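Local atomic coordinates of ecdysteroid-phosphate phosphatase (Bombyx mori, PDB entry 3C7T), a protein that removes phosphate from inactive ecdysteroid phosphates, ecdysone 22-phosphate above all, to release the active hormones, and also has protein tyrosine phosphatase activity. Residues 24-29 / 34-39; 42-47 / 52-57; 58-63 / 93-98. One frame throughout, in Å; residues are numbered along the deposited sequence.

Contact 1 of 3, residues 24-29 / 34-39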
ATOM      1  N   VAL A  24     -15.334   8.277  11.531  1.00 20.16           N
ATOM      2  CA  VAL A  24     -15.492   9.698  11.872  1.00 19.94           C
ATOM      3  C   VAL A  24     -15.740   9.891  13.385  1.00 20.38           C
ATOM      4  O   VAL A  24     -14.937  10.567  14.038  1.00 20.98           O
ATOM      5  CB  VAL A  24     -16.519  10.422  10.947  1.00 20.09           C
ATOM      6  CG1 VAL A  24     -16.821  11.834  11.465  1.00 19.39           C
ATOM      7  CG2 VAL A  24     -15.988  10.457   9.515  1.00 21.31           C
ATOM      8  N   PRO A  25     -16.784   9.248  13.960  1.00 20.35           N
ATOM      9  CA  PRO A  25     -16.934   9.417  15.402  1.00 20.97           C
ATOM     10  C   PRO A  25     -15.796   8.806  16.195  1.00 21.33           C
ATOM     11  O   PRO A  25     -15.492   9.286  17.302  1.00 20.79           O
ATOM     12  CB  PRO A  25     -18.274   8.714  15.727  1.00 21.25           C
ATOM     13  CG  PRO A  25     -18.537   7.826  14.634  1.00 21.49           C
ATOM     14  CD  PRO A  25     -17.866   8.414  13.398  1.00 20.32           C
ATOM     15  N   HIS A  26     -15.142   7.781  15.647  1.00 20.24           N
ATOM     16  CA  HIS A  26     -13.990   7.228  16.353  1.00 20.68           C
ATOM     17  C   HIS A  26     -12.773   8.184  16.394  1.00 20.95           C
ATOM     18  O   HIS A  26     -12.110   8.300  17.428  1.00 21.25           O
ATOM     19  CB  HIS A  26     -13.558   5.895  15.751  1.00 20.57           C
ATOM     20  CG  HIS A  26     -12.461   5.229  16.527  1.00 21.09           C
ATOM     21  ND1 HIS A  26     -12.698   4.535  17.690  1.00 21.30           N
ATOM     22  CD2 HIS A  26     -11.130   5.126  16.291  1.00 21.01           C
ATOM     23  CE1 HIS A  26     -11.556   4.064  18.161  1.00 22.29           C
ATOM     24  NE2 HIS A  26     -10.588   4.409  17.330  1.00 23.28           N
ATOM     25  N   CYS A  27     -12.499   8.853  15.279  1.00 21.61           N
ATOM     26  CA  CYS A  27     -11.270   9.651  15.127  1.00 23.94           C
ATOM     27  C   CYS A  27     -11.426  11.108  15.543  1.00 25.54           C
ATOM     28  O   CYS A  27     -10.450  11.766  15.890  1.00 25.84           O
ATOM     29  CB  CYS A  27     -10.779   9.602  13.680  1.00 24.00           C
ATOM     30  SG  CYS A  27     -10.193   7.945  13.205  1.00 25.21           S
ATOM     31  N   PHE A  28     -12.646  11.627  15.499  1.00 27.58           N
ATOM     32  CA  PHE A  28     -12.841  13.036  15.856  1.00 29.96           C
ATOM     33  C   PHE A  28     -13.102  13.125  17.339  1.00 32.05           C
ATOM     34  O   PHE A  28     -14.015  12.490  17.854  1.00 33.25           O
ATOM     35  CB  PHE A  28     -13.975  13.669  15.056  1.00 29.76           C
ATOM     36  CG  PHE A  28     -13.552  14.199  13.714  1.00 29.23           C
ATOM     37  CD1 PHE A  28     -13.483  13.362  12.599  1.00 27.40           C
ATOM     38  CD2 PHE A  28     -13.211  15.542  13.568  1.00 28.80           C
ATOM     39  CE1 PHE A  28     -13.100  13.863  11.354  1.00 28.30           C
ATOM     40  CE2 PHE A  28     -12.817  16.052  12.336  1.00 27.80           C
ATOM     41  CZ  PHE A  28     -12.762  15.228  11.229  1.00 27.04           C
ATOM     42  N   GLU A  29     -12.260  13.899  18.023  1.00 34.90           N
ATOM     43  CA  GLU A  29     -12.388  14.164  19.452  1.00 36.80           C
ATOM     44  C   GLU A  29     -12.502  15.678  19.599  1.00 37.72           C
ATOM     45  O   GLU A  29     -11.556  16.412  19.275  1.00 37.34           O
ATOM     46  CB  GLU A  29     -11.172  13.641  20.232  1.00 37.13           C
ATOM     47  CG  GLU A  29     -10.646  12.258  19.816  1.00 39.45           C
ATOM     48  CD  GLU A  29      -9.424  11.820  20.627  1.00 42.99           C
ATOM     49  OE1 GLU A  29      -8.649  12.702  21.064  1.00 44.74           O
ATOM     50  OE2 GLU A  29      -9.228  10.598  20.823  1.00 43.94           O
ATOM     51  N   VAL A  34      -8.084  13.005  14.942  1.00 24.10           N
ATOM     52  CA  VAL A  34      -6.864  12.362  15.436  1.00 23.84           C
ATOM     53  C   VAL A  34      -6.648  11.129  14.567  1.00 23.11           C
ATOM     54  O   VAL A  34      -7.562  10.331  14.420  1.00 22.41           O
ATOM     55  CB  VAL A  34      -6.999  11.899  16.906  1.00 24.16           C
ATOM     56  CG1 VAL A  34      -5.792  11.047  17.320  1.00 25.09           C
ATOM     57  CG2 VAL A  34      -7.231  13.106  17.873  1.00 25.45           C
ATOM     58  N   ARG A  35      -5.461  10.962  13.983  1.00 22.20           N
ATOM     59  CA  ARG A  35      -5.204   9.742  13.210  1.00 22.18           C
ATOM     60  C   ARG A  35      -5.091   8.554  14.180  1.00 22.54           C
ATOM     61  O   ARG A  35      -4.216   8.535  15.067  1.00 24.07           O
ATOM     62  CB  ARG A  35      -3.924   9.875  12.388  1.00 22.21           C
ATOM     63  CG  ARG A  35      -3.685   8.689  11.435  1.00 22.91           C
ATOM     64  CD  ARG A  35      -2.327   8.775  10.789  1.00 23.85           C
ATOM     65  NE  ARG A  35      -1.234   8.647  11.755  1.00 24.37           N
ATOM     66  CZ  ARG A  35      -0.003   8.215  11.449  1.00 25.53           C
ATOM     67  NH1 ARG A  35       0.293   7.813  10.213  1.00 23.01           N
ATOM     68  NH2 ARG A  35       0.919   8.161  12.402  1.00 28.46           N
ATOM     69  N   LYS A  36      -5.959   7.562  14.028  1.00 20.97           N
ATOM     70  CA  LYS A  36      -5.920   6.413  14.913  1.00 20.63           C
ATOM     71  C   LYS A  36      -5.463   5.102  14.252  1.00 19.90           C
ATOM     72  O   LYS A  36      -5.510   4.041  14.885  1.00 19.93           O
ATOM     73  CB  LYS A  36      -7.282   6.245  15.583  1.00 21.20           C
ATOM     74  CG  LYS A  36      -7.574   7.476  16.467  1.00 22.67           C
ATOM     75  CD  LYS A  36      -8.388   7.160  17.658  1.00 26.08           C
ATOM     76  CE  LYS A  36      -8.604   8.422  18.449  1.00 27.70           C
ATOM     77  NZ  LYS A  36      -9.929   8.325  19.116  1.00 31.95           N
ATOM     78  N   ASP A  37      -5.041   5.195  12.992  1.00 19.00           N
ATOM     79  CA  ASP A  37      -4.571   4.027  12.248  1.00 18.79           C
ATOM     80  C   ASP A  37      -3.566   4.505  11.224  1.00 17.71           C
ATOM     81  O   ASP A  37      -3.735   5.592  10.673  1.00 17.80           O
ATOM     82  CB  ASP A  37      -5.751   3.353  11.526  1.00 18.87           C
ATOM     83  CG  ASP A  37      -5.382   1.960  10.966  1.00 19.26           C
ATOM     84  OD1 ASP A  37      -5.411   0.983  11.736  1.00 18.58           O
ATOM     85  OD2 ASP A  37      -5.089   1.856   9.755  1.00 22.33           O
ATOM     86  N   LEU A  38      -2.543   3.695  10.939  1.00 17.78           N
ATOM     87  CA  LEU A  38      -1.507   4.137   9.985  1.00 17.13           C
ATOM     88  C   LEU A  38      -2.012   4.271   8.567  1.00 17.31           C
ATOM     89  O   LEU A  38      -1.427   5.008   7.788  1.00 17.54           O
ATOM     90  CB  LEU A  38      -0.278   3.228   9.995  1.00 16.64           C
ATOM     91  CG  LEU A  38       0.466   3.141  11.307  1.00 16.04           C
ATOM     92  CD1 LEU A  38       1.568   2.095  11.106  1.00 16.03           C
ATOM     93  CD2 LEU A  38       1.054   4.518  11.672  1.00 14.99           C
ATOM     94  N   ASN A  39      -3.085   3.555   8.227  1.00 17.11           N
ATOM     95  CA  ASN A  39      -3.640   3.638   6.895  1.00 17.89           C
ATOM     96  C   ASN A  39      -4.714   4.746   6.779  1.00 18.55           C
ATOM     97  O   ASN A  39      -5.315   4.939   5.721  1.00 18.54           O
ATOM     98  CB  ASN A  39      -4.169   2.242   6.481  1.00 17.87           C
ATOM     99  CG  ASN A  39      -4.453   2.125   5.007  1.00 18.36           C
ATOM    100  OD1 ASN A  39      -3.759   2.716   4.173  1.00 17.62           O
ATOM    101  ND2 ASN A  39      -5.476   1.329   4.668  1.00 18.34           N
TER
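Lys-36 supplies the polar side of this contact by reaching across to the end of helix 23-27 and the residues that follow it. Its ammonium nitrogen NZ donates to His-26 O at 2.8 Å, lying only 16° from the carbonyl plane. The same NZ forms a salt bridge with Glu-29 OE2 at 2.9 Å, on the anti side of that oxygen and somewhat out of the carboxylate plane. One charged group thus holds both a carbonyl in the last turn of the helix and a side chain beyond it. Bends at chi2 and chi4 steer the lysine chain to this double hold, which also sets NZ over one face of the His-26 imidazole.

A single backbone bond joins the main chains, Val-34 N to Cys-27 O at 2.8 Å, where the two segments also come closest by their CA atoms.

Van der Waals contacts surround these bonds. Lys-36 CD touches His-26 NE2 at 3.5 Å. Cys-27 SG lies 4.1 Å from Lys-36 CB, while Val-34 CG2 rests against the Glu-29 carboxylate, 3.5 Å from OE1.

Strands 28-29 and 32-33 form a small antiparallel hairpin directly after helix 23-27, and the contact ties the chain leaving it back to the helix end. Val-24 and Phe-28 pack on helix 50-56, and Arg-35 and residues 37-39 meet the second subunit.

Contact 2 of 3, residues 42-47 / 52-57; sequences LKLAHR and GGYVKD
Arg-47 leaves its backbone with CG between the amide N and the carbonyl carbon (chi1 63°), and a further bend at chi3 (-67°) carries the chain across the ring of Tyr-54 and on toward Asp-57. Arg-47 CD stands over the ring centre, 3.5 Å from the Tyr-54 centroid, in a CH-pi contact. On the opposite face Leu-44 CD1 lies toward the rim, and Leu-44 CB touches Tyr-54 CE2 at 3.8 Å. The phenol OH donates to Ala-45 O, near the ring plane, at 2.6 Å.

Beyond CD, the guanidinium stays on the same side of the ring, turned 82° from its plane. Arg-47 CZ, 4.8 Å from the Tyr-54 centroid and over the face, makes a cation-pi contact. Gly-53 O lies over one guanidinium face, toward its rim; Arg-47 NE passes 3.8 Å from Gly-53 CA, close because glycine has no side chain there. End-on, both terminal nitrogens donate to one oxygen: Asp-57 OD2 is 3.0 Å from Arg-47 NH2 and 3.2 Å from Arg-47 NH1.

Within the histidine phosphatase domain, the Asp-57 side chain lies about 8 Å from that of His-192, an inferred active-site residue. Asp-131 adds a second salt bridge to Arg-47 NH2, while Asp-57 OD1 accepts from Leu-91 N. The two carboxylates probably balance the charge of the buried guanidinium, which joins loop 42-47 to the end of helix 50-56.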
ATOM      1  N   LEU A  42      -3.110  11.438   7.277  1.00 23.65           N
ATOM      2  CA  LEU A  42      -2.318  12.113   8.311  1.00 23.54           C
ATOM      3  C   LEU A  42      -3.103  13.271   8.955  1.00 23.62           C
ATOM      4  O   LEU A  42      -3.020  13.502  10.172  1.00 23.63           O
ATOM      5  CB  LEU A  42      -1.024  12.643   7.700  1.00 23.96           C
ATOM      6  CG  LEU A  42       0.023  11.595   7.300  1.00 22.97           C
ATOM      7  CD1 LEU A  42       1.165  12.250   6.528  1.00 24.42           C
ATOM      8  CD2 LEU A  42       0.532  10.904   8.543  1.00 21.04           C
ATOM      9  N   LYS A  43      -3.857  13.975   8.125  1.00 23.85           N
ATOM     10  CA  LYS A  43      -4.687  15.095   8.565  1.00 25.44           C
ATOM     11  C   LYS A  43      -5.813  15.216   7.560  1.00 25.68           C
ATOM     12  O   LYS A  43      -5.717  14.700   6.449  1.00 25.49           O
ATOM     13  CB  LYS A  43      -3.870  16.399   8.597  1.00 25.38           C
ATOM     14  CG  LYS A  43      -3.486  16.936   7.218  1.00 28.28           C
ATOM     15  CD  LYS A  43      -2.687  18.241   7.319  1.00 34.36           C
ATOM     16  CE  LYS A  43      -3.613  19.437   7.548  1.00 37.21           C
ATOM     17  NZ  LYS A  43      -2.862  20.727   7.739  1.00 40.27           N
ATOM     18  N   LEU A  44      -6.876  15.898   7.956  1.00 25.96           N
ATOM     19  CA  LEU A  44      -7.993  16.157   7.056  1.00 25.72           C
ATOM     20  C   LEU A  44      -8.083  17.652   6.822  1.00 25.39           C
ATOM     21  O   LEU A  44      -8.127  18.423   7.775  1.00 26.80           O
ATOM     22  CB  LEU A  44      -9.300  15.640   7.659  1.00 25.11           C
ATOM     23  CG  LEU A  44      -9.361  14.118   7.874  1.00 25.13           C
ATOM     24  CD1 LEU A  44     -10.639  13.733   8.594  1.00 28.15           C
ATOM     25  CD2 LEU A  44      -9.249  13.380   6.566  1.00 27.42           C
ATOM     26  N   ALA A  45      -8.104  18.054   5.559  1.00 25.54           N
ATOM     27  CA  ALA A  45      -8.227  19.459   5.201  1.00 25.46           C
ATOM     28  C   ALA A  45      -9.572  19.995   5.621  1.00 25.68           C
ATOM     29  O   ALA A  45     -10.565  19.261   5.654  1.00 25.06           O
ATOM     30  CB  ALA A  45      -8.064  19.638   3.695  1.00 26.11           C
ATOM     31  N   HIS A  46      -9.616  21.289   5.927  1.00 25.33           N
ATOM     32  CA  HIS A  46     -10.878  21.919   6.231  1.00 26.58           C
ATOM     33  C   HIS A  46     -11.834  21.813   5.028  1.00 25.74           C
ATOM     34  O   HIS A  46     -11.431  21.952   3.864  1.00 25.41           O
ATOM     35  CB  HIS A  46     -10.657  23.387   6.609  1.00 27.54           C
ATOM     36  CG  HIS A  46     -11.923  24.179   6.664  1.00 30.38           C
ATOM     37  ND1 HIS A  46     -12.844  24.041   7.684  1.00 32.86           N
ATOM     38  CD2 HIS A  46     -12.434  25.103   5.814  1.00 32.80           C
ATOM     39  CE1 HIS A  46     -13.862  24.855   7.465  1.00 33.77           C
ATOM     40  NE2 HIS A  46     -13.637  25.515   6.339  1.00 33.04           N
ATOM     41  N   ARG A  47     -13.103  21.563   5.320  1.00 25.57           N
ATOM     42  CA  ARG A  47     -14.144  21.645   4.294  1.00 25.37           C
ATOM     43  C   ARG A  47     -15.385  22.221   4.944  1.00 25.63           C
ATOM     44  O   ARG A  47     -15.581  22.073   6.153  1.00 25.62           O
ATOM     45  CB  ARG A  47     -14.429  20.274   3.683  1.00 25.10           C
ATOM     46  CG  ARG A  47     -14.969  19.237   4.666  1.00 23.73           C
ATOM     47  CD  ARG A  47     -15.093  17.871   3.989  1.00 25.77           C
ATOM     48  NE  ARG A  47     -16.110  17.830   2.937  1.00 24.06           N
ATOM     49  CZ  ARG A  47     -16.214  16.845   2.048  1.00 23.59           C
ATOM     50  NH1 ARG A  47     -15.335  15.851   2.066  1.00 23.27           N
ATOM     51  NH2 ARG A  47     -17.167  16.866   1.122  1.00 22.26           N
ATOM     52  N   GLY A  52     -19.121  15.884   9.066  1.00 26.15           N
ATOM     53  CA  GLY A  52     -20.287  15.333   8.384  1.00 25.75           C
ATOM     54  C   GLY A  52     -20.024  15.200   6.889  1.00 25.32           C
ATOM     55  O   GLY A  52     -20.468  14.242   6.251  1.00 25.58           O
ATOM     56  N   GLY A  53     -19.277  16.153   6.334  1.00 24.80           N
ATOM     57  CA  GLY A  53     -18.922  16.120   4.926  1.00 23.61           C
ATOM     58  C   GLY A  53     -18.055  14.903   4.609  1.00 23.49           C
ATOM     59  O   GLY A  53     -18.210  14.273   3.549  1.00 23.05           O
ATOM     60  N   TYR A  54     -17.150  14.579   5.531  1.00 22.58           N
ATOM     61  CA  TYR A  54     -16.262  13.407   5.362  1.00 22.26           C
ATOM     62  C   TYR A  54     -16.988  12.080   5.516  1.00 22.34           C
ATOM     63  O   TYR A  54     -16.571  11.082   4.917  1.00 22.57           O
ATOM     64  CB  TYR A  54     -15.035  13.464   6.281  1.00 22.68           C
ATOM     65  CG  TYR A  54     -13.984  14.446   5.793  1.00 22.87           C
ATOM     66  CD1 TYR A  54     -13.312  14.226   4.579  1.00 21.91           C
ATOM     67  CD2 TYR A  54     -13.658  15.596   6.534  1.00 23.99           C
ATOM     68  CE1 TYR A  54     -12.354  15.114   4.113  1.00 22.50           C
ATOM     69  CE2 TYR A  54     -12.674  16.498   6.070  1.00 24.24           C
ATOM     70  CZ  TYR A  54     -12.035  16.244   4.861  1.00 23.90           C
ATOM     71  OH  TYR A  54     -11.075  17.093   4.371  1.00 24.82           O
ATOM     72  N   VAL A  55     -18.042  12.051   6.330  1.00 21.97           N
ATOM     73  CA  VAL A  55     -18.929  10.865   6.367  1.00 21.78           C
ATOM     74  C   VAL A  55     -19.527  10.623   4.972  1.00 22.54           C
ATOM     75  O   VAL A  55     -19.502   9.506   4.455  1.00 23.16           O
ATOM     76  CB  VAL A  55     -20.052  11.008   7.423  1.00 21.35           C
ATOM     77  CG1 VAL A  55     -21.009   9.842   7.351  1.00 21.97           C
ATOM     78  CG2 VAL A  55     -19.471  11.105   8.806  1.00 22.93           C
ATOM     79  N   LYS A  56     -20.042  11.680   4.359  1.00 23.61           N
ATOM     80  CA  LYS A  56     -20.692  11.598   3.038  1.00 24.24           C
ATOM     81  C   LYS A  56     -19.737  11.448   1.855  1.00 24.73           C
ATOM     82  O   LYS A  56     -20.139  10.988   0.770  1.00 25.75           O
ATOM     83  CB  LYS A  56     -21.548  12.848   2.812  1.00 24.09           C
ATOM     84  CG  LYS A  56     -22.732  12.964   3.763  1.00 26.19           C
ATOM     85  CD  LYS A  56     -23.352  14.343   3.740  1.00 28.76           C
ATOM     86  CE  LYS A  56     -24.663  14.308   4.489  1.00 33.46           C
ATOM     87  NZ  LYS A  56     -24.869  15.519   5.340  1.00 37.66           N
ATOM     88  N   ASP A  57     -18.487  11.855   2.047  1.00 23.51           N
ATOM     89  CA  ASP A  57     -17.552  12.022   0.930  1.00 23.17           C
ATOM     90  C   ASP A  57     -16.175  11.565   1.402  1.00 22.03           C
ATOM     91  O   ASP A  57     -15.308  12.376   1.725  1.00 21.83           O
ATOM     92  CB  ASP A  57     -17.574  13.499   0.452  1.00 23.12           C
ATOM     93  CG  ASP A  57     -16.710  13.754  -0.808  1.00 26.60           C
ATOM     94  OD1 ASP A  57     -16.593  12.839  -1.684  1.00 25.65           O
ATOM     95  OD2 ASP A  57     -16.168  14.888  -0.907  1.00 24.37           O
TER

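Contact 3 of 3, residues 58-63 / 93-98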
ATOM      1  N   THR A  58     -16.004  10.241   1.448  1.00 21.38           N
ATOM      2  CA  THR A  58     -14.805   9.603   2.035  1.00 20.01           C
ATOM      3  C   THR A  58     -13.459   9.994   1.390  1.00 18.89           C
ATOM      4  O   THR A  58     -13.381  10.174   0.173  1.00 19.37           O
ATOM      5  CB  THR A  58     -14.966   8.070   1.993  1.00 20.44           C
ATOM      6  OG1 THR A  58     -13.952   7.459   2.803  1.00 22.70           O
ATOM      7  CG2 THR A  58     -14.904   7.565   0.545  1.00 21.54           C
ATOM      8  N   PRO A  59     -12.397  10.153   2.204  1.00 17.59           N
ATOM      9  CA  PRO A  59     -11.024  10.256   1.671  1.00 17.69           C
ATOM     10  C   PRO A  59     -10.557   8.886   1.170  1.00 17.25           C
ATOM     11  O   PRO A  59     -11.165   7.861   1.508  1.00 15.66           O
ATOM     12  CB  PRO A  59     -10.198  10.591   2.913  1.00 18.93           C
ATOM     13  CG  PRO A  59     -11.169  11.058   3.949  1.00 19.10           C
ATOM     14  CD  PRO A  59     -12.432  10.301   3.669  1.00 17.51           C
ATOM     15  N   LEU A  60      -9.464   8.868   0.405  1.00 16.52           N
ATOM     16  CA  LEU A  60      -8.699   7.620   0.223  1.00 16.55           C
ATOM     17  C   LEU A  60      -7.924   7.291   1.484  1.00 16.41           C
ATOM     18  O   LEU A  60      -7.532   8.188   2.217  1.00 17.61           O
ATOM     19  CB  LEU A  60      -7.665   7.780  -0.891  1.00 16.91           C
ATOM     20  CG  LEU A  60      -8.089   8.094  -2.321  1.00 16.36           C
ATOM     21  CD1 LEU A  60      -6.828   8.201  -3.174  1.00 16.66           C
ATOM     22  CD2 LEU A  60      -9.035   6.982  -2.845  1.00 18.27           C
ATOM     23  N   THR A  61      -7.651   6.002   1.681  1.00 15.73           N
ATOM     24  CA  THR A  61      -6.695   5.533   2.689  1.00 14.89           C
ATOM     25  C   THR A  61      -5.290   5.885   2.178  1.00 14.48           C
ATOM     26  O   THR A  61      -5.133   6.284   1.005  1.00 14.86           O
ATOM     27  CB  THR A  61      -6.767   4.011   2.833  1.00 14.95           C
ATOM     28  OG1 THR A  61      -6.526   3.412   1.564  1.00 17.39           O
ATOM     29  CG2 THR A  61      -8.179   3.615   3.343  1.00 14.94           C
ATOM     30  N   ARG A  62      -4.287   5.723   3.041  1.00 14.90           N
ATOM     31  CA  ARG A  62      -2.872   5.826   2.614  1.00 15.34           C
ATOM     32  C   ARG A  62      -2.601   4.868   1.462  1.00 15.16           C
ATOM     33  O   ARG A  62      -1.951   5.246   0.478  1.00 17.04           O
ATOM     34  CB  ARG A  62      -1.903   5.597   3.788  1.00 16.37           C
ATOM     35  CG  ARG A  62      -1.926   6.686   4.900  1.00 16.09           C
ATOM     36  CD  ARG A  62      -1.501   8.068   4.406  1.00 18.19           C
ATOM     37  NE  ARG A  62      -0.135   8.073   3.863  1.00 19.55           N
ATOM     38  CZ  ARG A  62       0.977   8.223   4.579  1.00 23.00           C
ATOM     39  NH1 ARG A  62       0.917   8.346   5.889  1.00 19.79           N
ATOM     40  NH2 ARG A  62       2.170   8.208   3.970  1.00 21.71           N
ATOM     41  N   LEU A  63      -3.111   3.643   1.568  1.00 15.18           N
ATOM     42  CA  LEU A  63      -2.920   2.647   0.524  1.00 15.71           C
ATOM     43  C   LEU A  63      -3.573   3.145  -0.769  1.00 14.71           C
ATOM     44  O   LEU A  63      -3.053   2.935  -1.848  1.00 14.69           O
ATOM     45  CB  LEU A  63      -3.546   1.318   0.926  1.00 15.81           C
ATOM     46  CG  LEU A  63      -3.460   0.214  -0.124  1.00 16.61           C
ATOM     47  CD1 LEU A  63      -2.052   0.132  -0.764  1.00 17.81           C
ATOM     48  CD2 LEU A  63      -3.903  -1.106   0.468  1.00 17.29           C
ATOM     49  N   CYS A  93     -11.931  10.474  -5.883  1.00 18.73           N
ATOM     50  CA  CYS A  93     -11.510  10.555  -7.287  1.00 18.89           C
ATOM     51  C   CYS A  93     -10.480  11.668  -7.494  1.00 19.14           C
ATOM     52  O   CYS A  93      -9.465  11.485  -8.191  1.00 18.40           O
ATOM     53  CB  CYS A  93     -12.717  10.725  -8.214  1.00 19.00           C
ATOM     54  SG  CYS A  93     -13.988   9.457  -7.964  1.00 22.40           S
ATOM     55  N   VAL A  94     -10.738  12.831  -6.904  1.00 19.43           N
ATOM     56  CA  VAL A  94      -9.755  13.924  -6.973  1.00 19.96           C
ATOM     57  C   VAL A  94      -8.429  13.524  -6.291  1.00 19.63           C
ATOM     58  O   VAL A  94      -7.335  13.802  -6.806  1.00 19.18           O
ATOM     59  CB  VAL A  94     -10.302  15.237  -6.380  1.00 19.94           C
ATOM     60  CG1 VAL A  94      -9.286  16.361  -6.616  1.00 21.49           C
ATOM     61  CG2 VAL A  94     -11.647  15.600  -7.053  1.00 19.16           C
ATOM     62  N   GLU A  95      -8.509  12.835  -5.160  1.00 18.96           N
ATOM     63  CA  GLU A  95      -7.278  12.363  -4.535  1.00 19.53           C
ATOM     64  C   GLU A  95      -6.585  11.303  -5.365  1.00 18.84           C
ATOM     65  O   GLU A  95      -5.363  11.293  -5.418  1.00 19.24           O
ATOM     66  CB  GLU A  95      -7.528  11.858  -3.119  1.00 19.92           C
ATOM     67  CG  GLU A  95      -7.973  12.956  -2.143  1.00 21.78           C
ATOM     68  CD  GLU A  95      -8.103  12.423  -0.706  1.00 27.85           C
ATOM     69  OE1 GLU A  95      -8.667  11.321  -0.516  1.00 29.83           O
ATOM     70  OE2 GLU A  95      -7.659  13.109   0.240  1.00 32.71           O
ATOM     71  N   THR A  96      -7.344  10.443  -6.045  1.00 17.75           N
ATOM     72  CA  THR A  96      -6.715   9.461  -6.925  1.00 17.47           C
ATOM     73  C   THR A  96      -5.970  10.198  -8.044  1.00 17.49           C
ATOM     74  O   THR A  96      -4.850   9.826  -8.427  1.00 17.00           O
ATOM     75  CB  THR A  96      -7.729   8.477  -7.467  1.00 18.23           C
ATOM     76  OG1 THR A  96      -8.362   7.837  -6.349  1.00 14.77           O
ATOM     77  CG2 THR A  96      -7.035   7.389  -8.384  1.00 19.15           C
ATOM     78  N   ALA A  97      -6.597  11.250  -8.551  1.00 17.88           N
ATOM     79  CA  ALA A  97      -5.994  12.039  -9.632  1.00 17.43           C
ATOM     80  C   ALA A  97      -4.665  12.630  -9.175  1.00 18.52           C
ATOM     81  O   ALA A  97      -3.673  12.600  -9.926  1.00 18.14           O
ATOM     82  CB  ALA A  97      -6.977  13.139 -10.084  1.00 17.54           C
ATOM     83  N   GLN A  98      -4.635  13.177  -7.957  1.00 18.40           N
ATOM     84  CA  GLN A  98      -3.386  13.727  -7.447  1.00 19.34           C
ATOM     85  C   GLN A  98      -2.321  12.647  -7.236  1.00 18.50           C
ATOM     86  O   GLN A  98      -1.180  12.846  -7.629  1.00 17.94           O
ATOM     87  CB  GLN A  98      -3.593  14.525  -6.157  1.00 19.55           C
ATOM     88  CG  GLN A  98      -2.330  15.289  -5.715  1.00 21.01           C
ATOM     89  CD  GLN A  98      -1.879  16.284  -6.761  1.00 21.81           C
ATOM     90  OE1 GLN A  98      -2.677  17.089  -7.245  1.00 24.39           O
ATOM     91  NE2 GLN A  98      -0.597  16.229  -7.131  1.00 24.44           N
TER
HETATM   92  O   HOH W   1      -6.796  10.726   1.836  1.00 28.44           O
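Glu-95 reaches from helix 91-104 to the backbone of Leu-60. Its OE1 accepts from Leu-60 N at 2.7 Å, and the bond is nearly straight (N-H...O angle 168°); the donor meets OE1 almost along its C-O axis. The same oxygen touches the preceding residue, 3.4 Å from Pro-59 CA. The carboxylate gets there because CG is anti to the carbonyl carbon (chi1 -66°) and the chain runs extended beyond it. The Leu-60 side chain runs antiparallel beside that of Glu-95, with Leu-60 CD1 3.7 Å from Glu-95 CB. It lies roughly perpendicular to that of Thr-96, its CD1 3.5 Å from Thr-96 OG1.

A water adds a second, indirect link: it lies 2.7 Å from Leu-60 O and, in a weak bond, 3.0 Å from Glu-95 OE2; with more acceptors near it than protons, the two need not be served at once. Both the N-H and the C=O of Leu-60 may therefore be linked to the one carboxylate, the first directly, the second through water.

These segments belong to the C-terminal PGM-homology domain, which has the histidine phosphatase fold, a central mixed sheet flanked by helices. Helix 91-104 follows strand 84-87, and the loop 58-61 leads into helix 62-77, with Thr-61 as its N-cap: Thr-61 OG1 accepts from Gly-64 N.

Farther out, Trp-65 of helix 62-77 packs on both Leu-60 and Glu-95. Thr-96 OG1 is hydrogen-bonded to Arg-92 O and Gly-13 N, and its side chain touches His-12, which forms the phosphohistidine intermediate; Arg-92 itself belongs to the tungstate pocket. At the start of the segment, Thr-58 OG1 donates to Pro-59 O at 3.1 Å and is also bonded to Asp-17 N, while Val-16 of helix 16-19 packs against Thr-58 and Pro-59.

How the contacts relate
The three contacts follow one another along the chain and move inward toward its centre. Contact 1 is peripheral, its centre about 24 Å from that of the chain; contact 2 lies at about 17 Å and contact 3 at about 8 Å. Contacts 1 and 2 meet where Phe-28 CZ packs 3.7 Å from Leu-44 CD1. Contact 2 passes to contact 3 through Pro-59, whose CG is 3.9 Å from Tyr-54 CD1. Asn-39 joins contact 1 to contact 3, its OD1 2.8 Å from Leu-63 N. Contacts 2 and 3 also lie near the active site: by side chains, Asp-57 stands about 9 Å from the tungstate, as does Leu-60, whereas Thr-96 comes within about 3 Å of His-12.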